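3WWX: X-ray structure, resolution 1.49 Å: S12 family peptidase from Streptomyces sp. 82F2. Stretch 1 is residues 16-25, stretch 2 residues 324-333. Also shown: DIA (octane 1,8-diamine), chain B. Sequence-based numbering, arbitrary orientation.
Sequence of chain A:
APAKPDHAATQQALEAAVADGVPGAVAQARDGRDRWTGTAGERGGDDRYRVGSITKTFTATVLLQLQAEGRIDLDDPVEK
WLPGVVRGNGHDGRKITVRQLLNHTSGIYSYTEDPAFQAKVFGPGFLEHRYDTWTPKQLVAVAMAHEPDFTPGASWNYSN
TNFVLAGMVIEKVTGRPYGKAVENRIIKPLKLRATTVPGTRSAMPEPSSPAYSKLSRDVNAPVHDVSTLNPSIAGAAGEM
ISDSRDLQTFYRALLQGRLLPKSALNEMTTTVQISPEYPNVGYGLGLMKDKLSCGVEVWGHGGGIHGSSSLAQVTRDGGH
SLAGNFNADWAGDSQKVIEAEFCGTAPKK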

# COMPACT_ATOMS: atom_id res chain seq x y z
N ALA A 16 -21.11 -4.21 -9.76
CA ALA A 16 -20.74 -5.63 -9.74
C ALA A 16 -20.09 -6.06 -8.42
O ALA A 16 -20.32 -7.17 -7.94
CB ALA A 16 -19.84 -5.96 -10.91
N ALA A 17 -19.25 -5.20 -7.86
CA ALA A 17 -18.63 -5.50 -6.58
C ALA A 17 -19.68 -5.66 -5.49
O ALA A 17 -19.60 -6.59 -4.68
CB ALA A 17 -17.65 -4.38 -6.23
N VAL A 18 -20.64 -4.76 -5.48
CA VAL A 18 -21.72 -4.81 -4.50
C VAL A 18 -22.56 -6.07 -4.72
O VAL A 18 -22.90 -6.76 -3.76
CB VAL A 18 -22.57 -3.53 -4.55
CG1 VAL A 18 -23.85 -3.67 -3.73
CG2 VAL A 18 -21.79 -2.35 -4.02
N ALA A 19 -22.85 -6.41 -5.97
CA ALA A 19 -23.54 -7.68 -6.25
C ALA A 19 -22.77 -8.91 -5.75
O ALA A 19 -23.37 -9.94 -5.43
CB ALA A 19 -23.82 -7.81 -7.73
N ASP A 20 -21.44 -8.81 -5.70
CA ASP A 20 -20.56 -9.90 -5.26
C ASP A 20 -20.47 -10.00 -3.74
O ASP A 20 -19.87 -10.92 -3.21
CB ASP A 20 -19.15 -9.69 -5.83
CG ASP A 20 -18.28 -10.93 -5.73
OD1 ASP A 20 -18.76 -12.02 -6.12
OD2 ASP A 20 -17.11 -10.82 -5.28
N GLY A 21 -21.05 -9.01 -3.05
CA GLY A 21 -21.09 -9.02 -1.59
C GLY A 21 -20.46 -7.82 -0.90
O GLY A 21 -20.53 -7.74 0.33
N VAL A 22 -19.85 -6.90 -1.64
CA VAL A 22 -19.34 -5.69 -1.00
C VAL A 22 -20.49 -4.82 -0.49
O VAL A 22 -21.35 -4.40 -1.27
CB VAL A 22 -18.46 -4.86 -1.98
CG1 VAL A 22 -18.04 -3.53 -1.35
CG2 VAL A 22 -17.24 -5.65 -2.38
N PRO A 23 -20.51 -4.49 0.82
CA PRO A 23 -21.62 -3.63 1.27
C PRO A 23 -21.64 -2.24 0.65
O PRO A 23 -22.72 -1.72 0.35
CB PRO A 23 -21.40 -3.58 2.80
CG PRO A 23 -20.77 -4.91 3.11
CD PRO A 23 -19.81 -5.11 1.95
N GLY A 24 -20.48 -1.63 0.46
CA GLY A 24 -20.40 -0.31 -0.13
C GLY A 24 -19.09 -0.12 -0.88
O GLY A 24 -18.01 -0.37 -0.33
N ALA A 25 -19.20 0.32 -2.13
CA ALA A 25 -18.06 0.53 -3.01
C ALA A 25 -18.01 1.99 -3.42
O ALA A 25 -19.03 2.62 -3.69
CB ALA A 25 -18.19 -0.35 -4.25
N GLY A 324 -10.09 3.96 -5.35
CA GLY A 324 -11.35 3.52 -4.77
C GLY A 324 -11.18 2.49 -3.69
O GLY A 324 -10.07 2.08 -3.36
N ASN A 325 -12.32 2.02 -3.18
CA ASN A 325 -12.33 1.15 -2.01
C ASN A 325 -13.57 0.28 -1.95
O ASN A 325 -14.69 0.76 -2.25
CB ASN A 325 -12.24 2.01 -0.73
CG ASN A 325 -12.15 1.16 0.53
OD1 ASN A 325 -13.13 0.99 1.27
ND2 ASN A 325 -10.97 0.61 0.79
N PHE A 326 -13.37 -0.96 -1.53
CA PHE A 326 -14.45 -1.85 -1.12
C PHE A 326 -14.35 -2.04 0.38
O PHE A 326 -13.25 -2.28 0.90
CB PHE A 326 -14.29 -3.23 -1.76
CG PHE A 326 -14.24 -3.24 -3.27
CD1 PHE A 326 -14.93 -2.30 -4.02
CD2 PHE A 326 -13.53 -4.22 -3.92
CE1 PHE A 326 -14.89 -2.34 -5.40
CE2 PHE A 326 -13.49 -4.27 -5.32
CZ PHE A 326 -14.18 -3.33 -6.05
N ASN A 327 -15.48 -2.01 1.09
CA ASN A 327 -15.49 -2.18 2.55
C ASN A 327 -15.82 -3.62 2.99
O ASN A 327 -16.32 -3.85 4.10
CB ASN A 327 -16.40 -1.17 3.23
CG ASN A 327 -17.85 -1.38 2.90
OD1 ASN A 327 -18.20 -2.18 2.03
ND2 ASN A 327 -18.72 -0.66 3.61
N ALA A 328 -15.53 -4.57 2.11
CA ALA A 328 -15.47 -5.98 2.50
C ALA A 328 -14.15 -6.49 1.99
O ALA A 328 -13.72 -6.13 0.89
CB ALA A 328 -16.60 -6.77 1.89
N ASP A 329 -13.50 -7.33 2.77
CA ASP A 329 -12.21 -7.85 2.34
C ASP A 329 -12.29 -9.25 1.76
O ASP A 329 -11.25 -9.85 1.46
CB ASP A 329 -11.18 -7.76 3.47
CG ASP A 329 -11.62 -8.47 4.73
OD1 ASP A 329 -12.51 -9.35 4.67
OD2 ASP A 329 -11.06 -8.15 5.79
N TRP A 330 -13.51 -9.76 1.57
CA TRP A 330 -13.74 -11.12 1.07
C TRP A 330 -14.43 -11.15 -0.29
O TRP A 330 -14.67 -12.23 -0.84
CB TRP A 330 -14.59 -11.93 2.06
CG TRP A 330 -16.03 -11.49 2.11
CD1 TRP A 330 -17.05 -11.91 1.28
CD2 TRP A 330 -16.62 -10.55 3.01
NE1 TRP A 330 -18.22 -11.28 1.61
CE2 TRP A 330 -17.99 -10.44 2.67
CE3 TRP A 330 -16.13 -9.78 4.07
CZ2 TRP A 330 -18.85 -9.61 3.34
CZ3 TRP A 330 -16.99 -8.96 4.73
CH2 TRP A 330 -18.34 -8.88 4.38
N ALA A 331 -14.77 -9.97 -0.81
CA ALA A 331 -15.56 -9.89 -2.03
C ALA A 331 -15.19 -8.66 -2.82
O ALA A 331 -14.59 -7.72 -2.29
CB ALA A 331 -17.02 -9.86 -1.70
N GLY A 332 -15.57 -8.67 -4.10
CA GLY A 332 -15.31 -7.57 -5.00
C GLY A 332 -14.02 -7.77 -5.75
O GLY A 332 -12.98 -8.07 -5.18
N ASP A 333 -14.08 -7.55 -7.05
CA ASP A 333 -12.94 -7.68 -7.94
C ASP A 333 -12.44 -6.28 -8.32
O ASP A 333 -13.04 -5.58 -9.13
CB ASP A 333 -13.39 -8.47 -9.17
CG ASP A 333 -12.26 -8.80 -10.11
OD1 ASP A 333 -11.24 -8.10 -10.09
OD2 ASP A 333 -12.41 -9.77 -10.89
N1 DIA B . -8.63 -11.79 7.91
C1 DIA B . -8.44 -10.55 8.59
C2 DIA B . -8.37 -9.29 7.75
C3 DIA B . -7.74 -9.47 6.40
C4 DIA B . -6.46 -8.72 6.13
C5 DIA B . -6.58 -7.80 4.94
C6 DIA B . -7.13 -8.46 3.70
C7 DIA B . -7.38 -7.46 2.61
C8 DIA B . -7.71 -8.21 1.35
N8 DIA B . -8.41 -7.33 0.48

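The contact between residues 16-25 and 324-333, some 300 positions apart in sequence, is a small apolar core between a helix-turn-strand segment and a strand that runs on into a loop, held at its polar margins by a few hydrogen bonds to backbone amides. It illustrates a general principle: apolar side chains fill the space between two segments, while hydrogen bonds satisfy backbone polar groups beside them.

At the strand end, Ala-25 and Phe-326 form an antiparallel, non-hydrogen-bonded pair with CA atoms 4.7 Å apart. Their side chains lie on the same face of the sheet, and Ala-25 CB rests 3.8 Å from Phe-326 CD1. The same ring receives the helix: Ala-17 CB sits over one face, 3.5 Å from Phe-326 CE1, in a CH-pi arrangement. Val-22 lies at the centre, its CG1 3.8 Å from Phe-326 CB and its CG2 4.3 Å from Ala-331 CB, while Pro-23 CD packs 3.6 Å from Ala-328 CB.

Beside this core, just past the end of the strand, Asn-327 grips the backbone of Gly-24 with both its side chain and its main chain. Asn-327 OD1 accepts a hydrogen bond from Gly-24 N at 2.8 Å, and Asn-327 N returns a weak one to Gly-24 O at 3.3 Å, so a single residue both accepts from and donates to the glycine backbone.

At the other end, the helix closes in a Schellman motif, with Gly-21 at positive phi and Val-22 N bonded to Ala-17 O at 3.1 Å. Just before that glycine, Asp-20 reaches across, and its OD2 accepts a nearly linear hydrogen bond from Gly-332 N at 2.9 Å. Gly-332 also has backbone angles that call for glycine, and the packing adds to the demand: a CB there would clash with Val-22 CG2, which already lies 3.8 Å from Gly-332 CA.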